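Local coordinates for protein Myo-inositol phosphohydrolase (Mitsuokella multacida, PDB 4WU3) that probably removes phosphate from inositol hexakisphosphate by hydrolysis and binds inositol tetrakisphosphate in pockets of a fold resembling protein tyrosine phosphatases, at residues A[341-346]-A[475-480]; A[432-437]-A[468-473]. The protein carries 2 engineered substitutions. All blocks are in the same frame, centred on the assembly; numbering follows the deposited sequence.

Contact 1: residues A[341-346]-A[475-480]; sequences IWRLDT and KDKMPI. With 4IP (inositol-(1,3,4,5)-tetrakisphosphate), chain F.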
ATOM      1  N   ILE A 341     -24.578 -16.614  -8.469  1.00 13.10           N
ATOM      2  CA  ILE A 341     -25.370 -17.716  -7.922  1.00 12.32           C
ATOM      3  C   ILE A 341     -26.866 -17.437  -7.989  1.00 11.97           C
ATOM      4  O   ILE A 341     -27.303 -16.287  -7.911  1.00 11.75           O
ATOM      5  CB  ILE A 341     -24.979 -18.000  -6.451  1.00 12.28           C
ATOM      6  CG1 ILE A 341     -25.493 -19.369  -5.995  1.00 11.55           C
ATOM      7  CG2 ILE A 341     -25.511 -16.911  -5.531  1.00 12.79           C
ATOM      8  CD1 ILE A 341     -25.019 -19.782  -4.618  1.00 10.67           C
ATOM      9  N   TRP A 342     -27.651 -18.497  -8.128  1.00 11.53           N
ATOM     10  CA  TRP A 342     -29.091 -18.374  -7.996  1.00 12.21           C
ATOM     11  C   TRP A 342     -29.460 -18.488  -6.520  1.00 13.48           C
ATOM     12  O   TRP A 342     -29.302 -19.527  -5.882  1.00 13.54           O
ATOM     13  CB  TRP A 342     -29.827 -19.424  -8.826  1.00 12.73           C
ATOM     14  CG  TRP A 342     -29.832 -19.130 -10.296  1.00 12.39           C
ATOM     15  CD1 TRP A 342     -29.138 -19.795 -11.257  1.00 13.23           C
ATOM     16  CD2 TRP A 342     -30.563 -18.093 -10.971  1.00 12.71           C
ATOM     17  NE1 TRP A 342     -29.383 -19.236 -12.498  1.00 14.72           N
ATOM     18  CE2 TRP A 342     -30.257 -18.192 -12.347  1.00 13.63           C
ATOM     19  CE3 TRP A 342     -31.439 -17.086 -10.546  1.00 13.07           C
ATOM     20  CZ2 TRP A 342     -30.798 -17.326 -13.297  1.00 13.98           C
ATOM     21  CZ3 TRP A 342     -31.968 -16.223 -11.487  1.00 12.60           C
ATOM     22  CH2 TRP A 342     -31.656 -16.356 -12.850  1.00 13.47           C
ATOM     23  N   ARG A 343     -29.929 -17.378  -5.983  1.00 15.12           N
ATOM     24  CA  ARG A 343     -30.355 -17.300  -4.613  1.00 13.72           C
ATOM     25  C   ARG A 343     -31.812 -17.706  -4.526  1.00 14.19           C
ATOM     26  O   ARG A 343     -32.626 -17.307  -5.354  1.00 13.95           O
ATOM     27  CB  ARG A 343     -30.209 -15.861  -4.146  1.00 12.99           C
ATOM     28  CG  ARG A 343     -30.819 -15.563  -2.790  1.00 13.22           C
ATOM     29  CD  ARG A 343     -30.685 -14.082  -2.472  1.00 12.49           C
ATOM     30  NE  ARG A 343     -30.815 -13.808  -1.044  1.00 12.89           N
ATOM     31  CZ  ARG A 343     -30.717 -12.594  -0.502  1.00 13.02           C
ATOM     32  NH1 ARG A 343     -30.489 -11.532  -1.262  1.00 11.57           N
ATOM     33  NH2 ARG A 343     -30.852 -12.439   0.808  1.00 14.38           N
ATOM     34  N   LEU A 344     -32.132 -18.501  -3.515  1.00 14.67           N
ATOM     35  CA  LEU A 344     -33.511 -18.788  -3.165  1.00 14.86           C
ATOM     36  C   LEU A 344     -34.069 -17.667  -2.294  1.00 13.56           C
ATOM     37  O   LEU A 344     -33.784 -17.610  -1.106  1.00 14.30           O
ATOM     38  CB  LEU A 344     -33.576 -20.111  -2.405  1.00 15.82           C
ATOM     39  CG  LEU A 344     -34.916 -20.492  -1.780  1.00 17.63           C
ATOM     40  CD1 LEU A 344     -36.006 -20.568  -2.839  1.00 17.66           C
ATOM     41  CD2 LEU A 344     -34.752 -21.826  -1.066  1.00 18.70           C
ATOM     42  N   ASP A 345     -34.866 -16.780  -2.885  1.00 13.91           N
ATOM     43  CA  ASP A 345     -35.430 -15.638  -2.161  1.00 13.41           C
ATOM     44  C   ASP A 345     -36.507 -16.105  -1.205  1.00 13.31           C
ATOM     45  O   ASP A 345     -36.553 -15.692  -0.052  1.00 13.24           O
ATOM     46  CB  ASP A 345     -36.040 -14.620  -3.129  1.00 14.23           C
ATOM     47  CG  ASP A 345     -34.990 -13.831  -3.896  1.00 15.80           C
ATOM     48  OD1 ASP A 345     -33.848 -13.739  -3.411  1.00 15.68           O
ATOM     49  OD2 ASP A 345     -35.308 -13.300  -4.980  1.00 15.99           O
ATOM     50  N   THR A 346     -37.397 -16.957  -1.700  1.00 13.76           N
ATOM     51  CA  THR A 346     -38.461 -17.494  -0.876  1.00 14.35           C
ATOM     52  C   THR A 346     -39.001 -18.783  -1.482  1.00 16.17           C
ATOM     53  O   THR A 346     -39.243 -18.894  -2.689  1.00 16.65           O
ATOM     54  CB  THR A 346     -39.589 -16.464  -0.635  1.00 14.71           C
ATOM     55  OG1 THR A 346     -40.622 -17.054   0.169  1.00 14.01           O
ATOM     56  CG2 THR A 346     -40.183 -15.981  -1.941  1.00 14.90           C
ATOM     57  N   LYS A 475     -26.410 -15.359   6.993  1.00 26.97           N
ATOM     58  CA  LYS A 475     -26.077 -14.012   7.440  1.00 33.69           C
ATOM     59  C   LYS A 475     -24.831 -13.456   6.732  1.00 29.67           C
ATOM     60  O   LYS A 475     -24.691 -12.239   6.566  1.00 26.87           O
ATOM     61  CB  LYS A 475     -25.888 -14.010   8.964  1.00 42.48           C
ATOM     62  CG  LYS A 475     -25.439 -12.678   9.556  1.00 56.76           C
ATOM     63  CD  LYS A 475     -26.417 -11.552   9.245  1.00 66.16           C
ATOM     64  CE  LYS A 475     -25.954 -10.233   9.851  1.00 71.53           C
ATOM     65  NZ  LYS A 475     -26.754  -9.068   9.373  1.00 68.27           N
ATOM     66  N   ASP A 476     -23.932 -14.344   6.313  1.00 28.37           N
ATOM     67  CA  ASP A 476     -22.695 -13.939   5.647  1.00 27.89           C
ATOM     68  C   ASP A 476     -22.818 -13.997   4.119  1.00 26.02           C
ATOM     69  O   ASP A 476     -21.827 -13.844   3.398  1.00 24.27           O
ATOM     70  CB  ASP A 476     -21.528 -14.820   6.113  1.00 35.04           C
ATOM     71  CG  ASP A 476     -21.288 -14.734   7.621  1.00 40.31           C
ATOM     72  OD1 ASP A 476     -21.414 -13.626   8.185  1.00 43.83           O
ATOM     73  OD2 ASP A 476     -20.965 -15.772   8.241  1.00 43.49           O
ATOM     74  N   LYS A 477     -24.037 -14.211   3.631  1.00 22.67           N
ATOM     75  CA  LYS A 477     -24.296 -14.285   2.197  1.00 21.26           C
ATOM     76  C   LYS A 477     -23.608 -15.488   1.572  1.00 20.80           C
ATOM     77  O   LYS A 477     -23.243 -15.470   0.389  1.00 21.07           O
ATOM     78  CB  LYS A 477     -23.820 -13.013   1.485  1.00 24.23           C
ATOM     79  CG  LYS A 477     -24.378 -11.718   2.041  1.00 26.49           C
ATOM     80  CD  LYS A 477     -25.900 -11.679   2.007  1.00 28.81           C
ATOM     81  CE  LYS A 477     -26.396 -10.428   2.721  1.00 32.61           C
ATOM     82  NZ  LYS A 477     -27.838 -10.481   3.083  1.00 30.97           N
ATOM     83  N   MET A 478     -23.407 -16.527   2.370  1.00 19.72           N
ATOM     84  CA  MET A 478     -22.832 -17.765   1.868  1.00 20.03           C
ATOM     85  C   MET A 478     -23.947 -18.789   1.738  1.00 19.76           C
ATOM     86  O   MET A 478     -24.869 -18.816   2.553  1.00 21.95           O
ATOM     87  CB  MET A 478     -21.744 -18.270   2.813  1.00 20.41           C
ATOM     88  CG  MET A 478     -20.563 -17.322   2.938  1.00 22.73           C
ATOM     89  SD  MET A 478     -19.670 -17.117   1.388  1.00 23.63           S
ATOM     90  CE  MET A 478     -18.718 -18.633   1.339  1.00 24.67           C
ATOM     91  N   PRO A 479     -23.878 -19.633   0.709  1.00 19.36           N
ATOM     92  CA  PRO A 479     -24.979 -20.568   0.515  1.00 21.70           C
ATOM     93  C   PRO A 479     -25.088 -21.587   1.641  1.00 19.99           C
ATOM     94  O   PRO A 479     -24.070 -22.023   2.180  1.00 19.33           O
ATOM     95  CB  PRO A 479     -24.631 -21.258  -0.808  1.00 21.12           C
ATOM     96  CG  PRO A 479     -23.161 -21.099  -0.951  1.00 19.15           C
ATOM     97  CD  PRO A 479     -22.800 -19.813  -0.275  1.00 18.29           C
ATOM     98  N   ILE A 480     -26.323 -21.949   1.986  1.00 19.46           N
ATOM     99  CA  ILE A 480     -26.595 -22.980   2.988  1.00 19.36           C
ATOM    100  C   ILE A 480     -26.892 -24.345   2.343  1.00 19.08           C
ATOM    101  O   ILE A 480     -27.834 -24.492   1.563  1.00 19.19           O
ATOM    102  CB  ILE A 480     -27.782 -22.567   3.868  1.00 19.04           C
ATOM    103  CG1 ILE A 480     -27.454 -21.253   4.571  1.00 19.29           C
ATOM    104  CG2 ILE A 480     -28.116 -23.670   4.869  1.00 20.56           C
ATOM    105  CD1 ILE A 480     -28.659 -20.534   5.133  1.00 19.39           C
TER
HETATM  106  C1  4IP F 702     -33.136  -5.097   1.987  1.00 39.44           C
HETATM  107  O1  4IP F 702     -34.534  -4.876   1.802  1.00 28.87           O
HETATM  108  C2  4IP F 702     -32.793  -6.552   1.696  1.00 44.96           C
HETATM  109  O2  4IP F 702     -33.598  -7.400   2.502  1.00 47.40           O
HETATM  110  C3  4IP F 702     -31.333  -6.858   2.007  1.00 50.30           C
HETATM  111  O3  4IP F 702     -31.068  -8.240   1.754  1.00 63.15           O
HETATM  112  C4  4IP F 702     -30.980  -6.520   3.452  1.00 48.35           C
HETATM  113  O4  4IP F 702     -29.578  -6.738   3.652  1.00 51.77           O
HETATM  114  C5  4IP F 702     -31.323  -5.065   3.752  1.00 49.28           C
HETATM  115  O5  4IP F 702     -31.046  -4.757   5.120  1.00 54.25           O
HETATM  116  C6  4IP F 702     -32.786  -4.757   3.435  1.00 44.98           C
HETATM  117  O6  4IP F 702     -33.067  -3.378   3.682  1.00 41.56           O
HETATM  118  P1  4IP F 702     -35.187  -4.578   0.363  1.00 21.08           P
HETATM  119  O1P 4IP F 702     -34.723  -3.188   0.024  1.00 17.16           O
HETATM  120  O2P 4IP F 702     -36.663  -4.712   0.634  1.00 20.97           O
HETATM  121  O3P 4IP F 702     -34.648  -5.669  -0.528  1.00 23.13           O
HETATM  122  P3  4IP F 702     -29.900  -8.667   0.726  1.00 64.27           P
HETATM  123  O4P 4IP F 702     -28.753  -7.747   1.073  1.00 79.37           O
HETATM  124  O5P 4IP F 702     -30.511  -8.436  -0.638  1.00 65.22           O
HETATM  125  O6P 4IP F 702     -29.622 -10.113   1.050  1.00 71.57           O
HETATM  126  P4  4IP F 702     -29.006  -7.632   4.871  1.00 55.79           P
HETATM  127  O7P 4IP F 702     -29.812  -8.907   4.828  1.00 53.50           O
HETATM  128  O8P 4IP F 702     -27.557  -7.819   4.496  1.00 57.45           O
HETATM  129  O9P 4IP F 702     -29.252  -6.766   6.093  1.00 50.09           O
HETATM  130  P5  4IP F 702     -30.455  -3.306   5.514  1.00 59.33           P
HETATM  131  OPF 4IP F 702     -29.665  -2.846   4.297  1.00 44.56           O
HETATM  132  OPG 4IP F 702     -29.612  -3.607   6.735  1.00 75.69           O
HETATM  133  OPH 4IP F 702     -31.684  -2.469   5.789  1.00 61.28           O

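Contact 2: residues A[432-437]-A[468-473]; sequences NAVSWY and LIVAEL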
ATOM      1  N   ASN A 432     -40.696 -21.429  -6.898  1.00 12.37           N
ATOM      2  CA  ASN A 432     -39.891 -20.695  -5.911  1.00 11.03           C
ATOM      3  C   ASN A 432     -39.364 -19.390  -6.484  1.00 10.46           C
ATOM      4  O   ASN A 432     -38.932 -19.344  -7.629  1.00 11.34           O
ATOM      5  CB  ASN A 432     -38.686 -21.524  -5.459  1.00 11.10           C
ATOM      6  CG  ASN A 432     -39.070 -22.882  -4.920  1.00 12.18           C
ATOM      7  OD1 ASN A 432     -39.844 -23.006  -3.977  1.00 10.89           O
ATOM      8  ND2 ASN A 432     -38.517 -23.920  -5.525  1.00 16.00           N
ATOM      9  N   ALA A 433     -39.383 -18.339  -5.671  1.00 10.27           N
ATOM     10  CA  ALA A 433     -38.797 -17.048  -6.036  1.00  9.80           C
ATOM     11  C   ALA A 433     -37.273 -17.148  -5.967  1.00  9.60           C
ATOM     12  O   ALA A 433     -36.721 -17.555  -4.945  1.00 10.27           O
ATOM     13  CB  ALA A 433     -39.287 -15.970  -5.078  1.00  9.54           C
ATOM     14  N   VAL A 434     -36.603 -16.773  -7.051  1.00  9.17           N
ATOM     15  CA  VAL A 434     -35.157 -16.813  -7.117  1.00  8.87           C
ATOM     16  C   VAL A 434     -34.633 -15.504  -7.682  1.00  9.14           C
ATOM     17  O   VAL A 434     -35.380 -14.746  -8.299  1.00  8.50           O
ATOM     18  CB  VAL A 434     -34.663 -17.975  -8.001  1.00  9.70           C
ATOM     19  CG1 VAL A 434     -35.155 -19.309  -7.465  1.00  9.96           C
ATOM     20  CG2 VAL A 434     -35.122 -17.790  -9.434  1.00 10.50           C
ATOM     21  N   SER A 435     -33.347 -15.246  -7.455  1.00 10.29           N
ATOM     22  CA  SER A 435     -32.674 -14.071  -8.005  1.00  9.76           C
ATOM     23  C   SER A 435     -31.216 -14.365  -8.342  1.00 10.05           C
ATOM     24  O   SER A 435     -30.598 -15.265  -7.780  1.00 11.56           O
ATOM     25  CB  SER A 435     -32.778 -12.877  -7.045  1.00  9.57           C
ATOM     26  OG  SER A 435     -32.227 -13.180  -5.782  1.00  8.98           O
ATOM     27  N   TRP A 436     -30.667 -13.615  -9.286  1.00  9.84           N
ATOM     28  CA  TRP A 436     -29.279 -13.803  -9.671  1.00 10.14           C
ATOM     29  C   TRP A 436     -28.436 -12.893  -8.789  1.00 10.49           C
ATOM     30  O   TRP A 436     -28.376 -11.688  -8.996  1.00 11.16           O
ATOM     31  CB  TRP A 436     -29.100 -13.482 -11.147  1.00 10.35           C
ATOM     32  CG  TRP A 436     -27.726 -13.772 -11.700  1.00 12.18           C
ATOM     33  CD1 TRP A 436     -26.887 -12.882 -12.296  1.00 13.29           C
ATOM     34  CD2 TRP A 436     -27.051 -15.040 -11.725  1.00 12.70           C
ATOM     35  NE1 TRP A 436     -25.733 -13.507 -12.684  1.00 13.65           N
ATOM     36  CE2 TRP A 436     -25.805 -14.831 -12.344  1.00 14.06           C
ATOM     37  CE3 TRP A 436     -27.378 -16.326 -11.277  1.00 13.25           C
ATOM     38  CZ2 TRP A 436     -24.881 -15.862 -12.534  1.00 14.02           C
ATOM     39  CZ3 TRP A 436     -26.459 -17.350 -11.460  1.00 14.04           C
ATOM     40  CH2 TRP A 436     -25.225 -17.110 -12.085  1.00 15.25           C
ATOM     41  N   TYR A 437     -27.808 -13.489  -7.787  1.00 11.27           N
ATOM     42  CA  TYR A 437     -27.205 -12.746  -6.699  1.00 10.68           C
ATOM     43  C   TYR A 437     -25.746 -12.467  -6.947  1.00 10.69           C
ATOM     44  O   TYR A 437     -24.954 -13.391  -7.116  1.00 10.45           O
ATOM     45  CB  TYR A 437     -27.331 -13.522  -5.385  1.00 10.21           C
ATOM     46  CG  TYR A 437     -26.813 -12.758  -4.183  1.00 10.44           C
ATOM     47  CD1 TYR A 437     -27.612 -11.826  -3.532  1.00 11.18           C
ATOM     48  CD2 TYR A 437     -25.525 -12.957  -3.714  1.00 10.54           C
ATOM     49  CE1 TYR A 437     -27.140 -11.121  -2.431  1.00 11.12           C
ATOM     50  CE2 TYR A 437     -25.039 -12.246  -2.628  1.00 11.54           C
ATOM     51  CZ  TYR A 437     -25.849 -11.332  -1.991  1.00 11.45           C
ATOM     52  OH  TYR A 437     -25.363 -10.639  -0.913  1.00 12.68           O
ATOM     53  N   LEU A 468     -29.089 -26.856 -11.450  1.00 28.69           N
ATOM     54  CA  LEU A 468     -28.314 -25.721 -10.926  1.00 28.89           C
ATOM     55  C   LEU A 468     -28.372 -25.613  -9.407  1.00 26.06           C
ATOM     56  O   LEU A 468     -29.306 -26.104  -8.775  1.00 23.70           O
ATOM     57  CB  LEU A 468     -28.863 -24.403 -11.488  1.00 30.13           C
ATOM     58  CG  LEU A 468     -28.974 -24.253 -13.002  1.00 30.38           C
ATOM     59  CD1 LEU A 468     -29.716 -22.973 -13.341  1.00 32.31           C
ATOM     60  CD2 LEU A 468     -27.603 -24.268 -13.650  1.00 33.18           C
ATOM     61  N   ILE A 469     -27.380 -24.943  -8.825  1.00 24.34           N
ATOM     62  CA  ILE A 469     -27.428 -24.609  -7.407  1.00 20.20           C
ATOM     63  C   ILE A 469     -28.422 -23.465  -7.201  1.00 18.68           C
ATOM     64  O   ILE A 469     -28.300 -22.409  -7.819  1.00 16.86           O
ATOM     65  CB  ILE A 469     -26.055 -24.171  -6.875  1.00 20.73           C
ATOM     66  CG1 ILE A 469     -25.007 -25.278  -7.079  1.00 24.07           C
ATOM     67  CG2 ILE A 469     -26.158 -23.771  -5.412  1.00 21.33           C
ATOM     68  CD1 ILE A 469     -25.122 -26.468  -6.141  1.00 23.21           C
ATOM     69  N   VAL A 470     -29.423 -23.699  -6.359  1.00 17.26           N
ATOM     70  CA  VAL A 470     -30.347 -22.656  -5.928  1.00 16.76           C
ATOM     71  C   VAL A 470     -30.397 -22.720  -4.412  1.00 17.94           C
ATOM     72  O   VAL A 470     -30.998 -23.626  -3.842  1.00 23.09           O
ATOM     73  CB  VAL A 470     -31.764 -22.850  -6.492  1.00 15.98           C
ATOM     74  CG1 VAL A 470     -32.699 -21.774  -5.962  1.00 16.55           C
ATOM     75  CG2 VAL A 470     -31.751 -22.834  -8.013  1.00 15.47           C
ATOM     76  N   ALA A 471     -29.760 -21.756  -3.758  1.00 17.60           N
ATOM     77  CA  ALA A 471     -29.500 -21.862  -2.336  1.00 16.66           C
ATOM     78  C   ALA A 471     -29.975 -20.638  -1.574  1.00 17.16           C
ATOM     79  O   ALA A 471     -29.922 -19.514  -2.071  1.00 13.89           O
ATOM     80  CB  ALA A 471     -28.012 -22.057  -2.114  1.00 16.24           C
ATOM     81  N   GLU A 472     -30.449 -20.866  -0.356  1.00 17.45           N
ATOM     82  CA  GLU A 472     -30.698 -19.776   0.549  1.00 20.51           C
ATOM     83  C   GLU A 472     -29.345 -19.260   1.032  1.00 22.04           C
ATOM     84  O   GLU A 472     -28.403 -20.040   1.237  1.00 19.01           O
ATOM     85  CB  GLU A 472     -31.537 -20.245   1.730  1.00 26.08           C
ATOM     86  CG  GLU A 472     -31.925 -19.132   2.689  1.00 30.06           C
ATOM     87  CD  GLU A 472     -32.715 -19.646   3.878  1.00 38.45           C
ATOM     88  OE1 GLU A 472     -32.993 -20.866   3.921  1.00 44.24           O
ATOM     89  OE2 GLU A 472     -33.051 -18.834   4.771  1.00 36.14           O
ATOM     90  N   LEU A 473     -29.239 -17.944   1.203  1.00 20.06           N
ATOM     91  CA  LEU A 473     -28.017 -17.359   1.737  1.00 19.49           C
ATOM     92  C   LEU A 473     -28.136 -17.115   3.234  1.00 19.29           C
ATOM     93  O   LEU A 473     -29.194 -16.726   3.712  1.00 19.88           O
ATOM     94  CB  LEU A 473     -27.697 -16.051   1.030  1.00 17.70           C
ATOM     95  CG  LEU A 473     -27.526 -16.129  -0.474  1.00 18.29           C
ATOM     96  CD1 LEU A 473     -27.108 -14.760  -1.005  1.00 18.10           C
ATOM     97  CD2 LEU A 473     -26.512 -17.209  -0.833  1.00 17.81           C
TER

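Contact 1: residues A[341-346]-A[475-480]
Arg343 and Lys477 reach from opposite segments to one phosphate oxygen of the bound inositol tetrakisphosphate, O6P. Arg343 leaves its strand with CG anti to the backbone N (chi1 171°) and an extended chain from CG to NE, which presents the guanidinium edge to the phosphate, with P3 in plane. Arg343 NH2 gives O6P a bond of 2.6 Å; Arg343 NH1 makes a weak one to the same oxygen and a straighter one to O5P, 3.2 Å long with an angle of 160° at the hydrogen. The Lys477 chain bends at chi2 (-58°) and brings NZ in obliquely to the guanidinium, where it bonds O6P at 2.7 Å and, on the neighbouring phosphate, O8P at 3.0 Å and O7P at 3.1 Å. The two nitrogens, Arg343 NH2 and Lys477 NZ, stand 4.3 Å apart with the shared anionic oxygen joining them, which should offset their like charges. Asp345 OD1 lies near Arg343 NE but well out of the guanidinium plane, a long charge pairing alone. Away from the ligand, Ile341 CD1 meets Pro479 CB at 4.1 Å, the one apolar touch between the segments, and Thr77 and Thr75 of the second subunit pack on these two residues. Ser540, Gln541, Ala544, Arg546 and Lys592 also hydrogen-bond the ligand; Arg343, Lys477, Arg546 and Lys592 give this PTP-like phytase pocket its basic character.

Contact 2: residues A[432-437]-A[468-473]
Tyr437 and Leu473 make the CH-pi interaction of this contact. The methyl CD1 of Leu473 sits over one face of the Tyr437 ring, 3.5 Å from its centroid and only 7° off the normal, so it touches all six ring carbons almost equally; CD2 and CE2 are nearest at 3.6 Å. Tyr437 CG is anti to the backbone N (chi1 -176°), which lays the ring under the Leu473 methyl. Arg343 and Lys477 also pack against Tyr437, and the methyl thus covers one face of a ring whose side chain lies about 4 Å from the bound inositol phosphate.

The remaining touch is purely apolar. CG1 of Val434 meets CG1 of Val470 at 3.8 Å, the two side chains crossing at about a right angle, and Phe429 packs on both valines. This pair lies on the other side of the sheet from the tyrosine.

Backbone bonds run to a third strand. Strand 342-346 lies between the two segments: Ala433 and Ser435 bond to Asp345 and Arg343 on one side of it, while Ala471 bonds to Trp342 and Leu344 on the other. The closest CA approach between the segments is 7.7 Å, from Val434 to Val470, and the short segments 434-437 and 470-473 run 60° apart. Side chains reaching over from both faces are what this arrangement amounts to: side-chain packing across an intervening strand of a mixed beta-sheet, here at the edge of the inositol phosphate site.

Overall arrangement
From the N terminus, the chain lays down strand 342-346 first, then passes through helices and strands before returning as strand 432-438. Helix 449-463 follows, and strand 467-471 comes back on the other side of 342-346; contact 2 closes this shorter excursion. The loop of 475-480 comes next and closes contact 1, so contact 2 is nested inside the larger loop. Contact 2 spans one mixed sheet, with 342-346 between the other two strands, whereas contact 1 joins that central strand to the loop after 467-471. The backbones of the two contacts probably hydrogen-bond, Leu344 N to Ala471 O and Ile341 O to Tyr437 N, each at 2.8 Å.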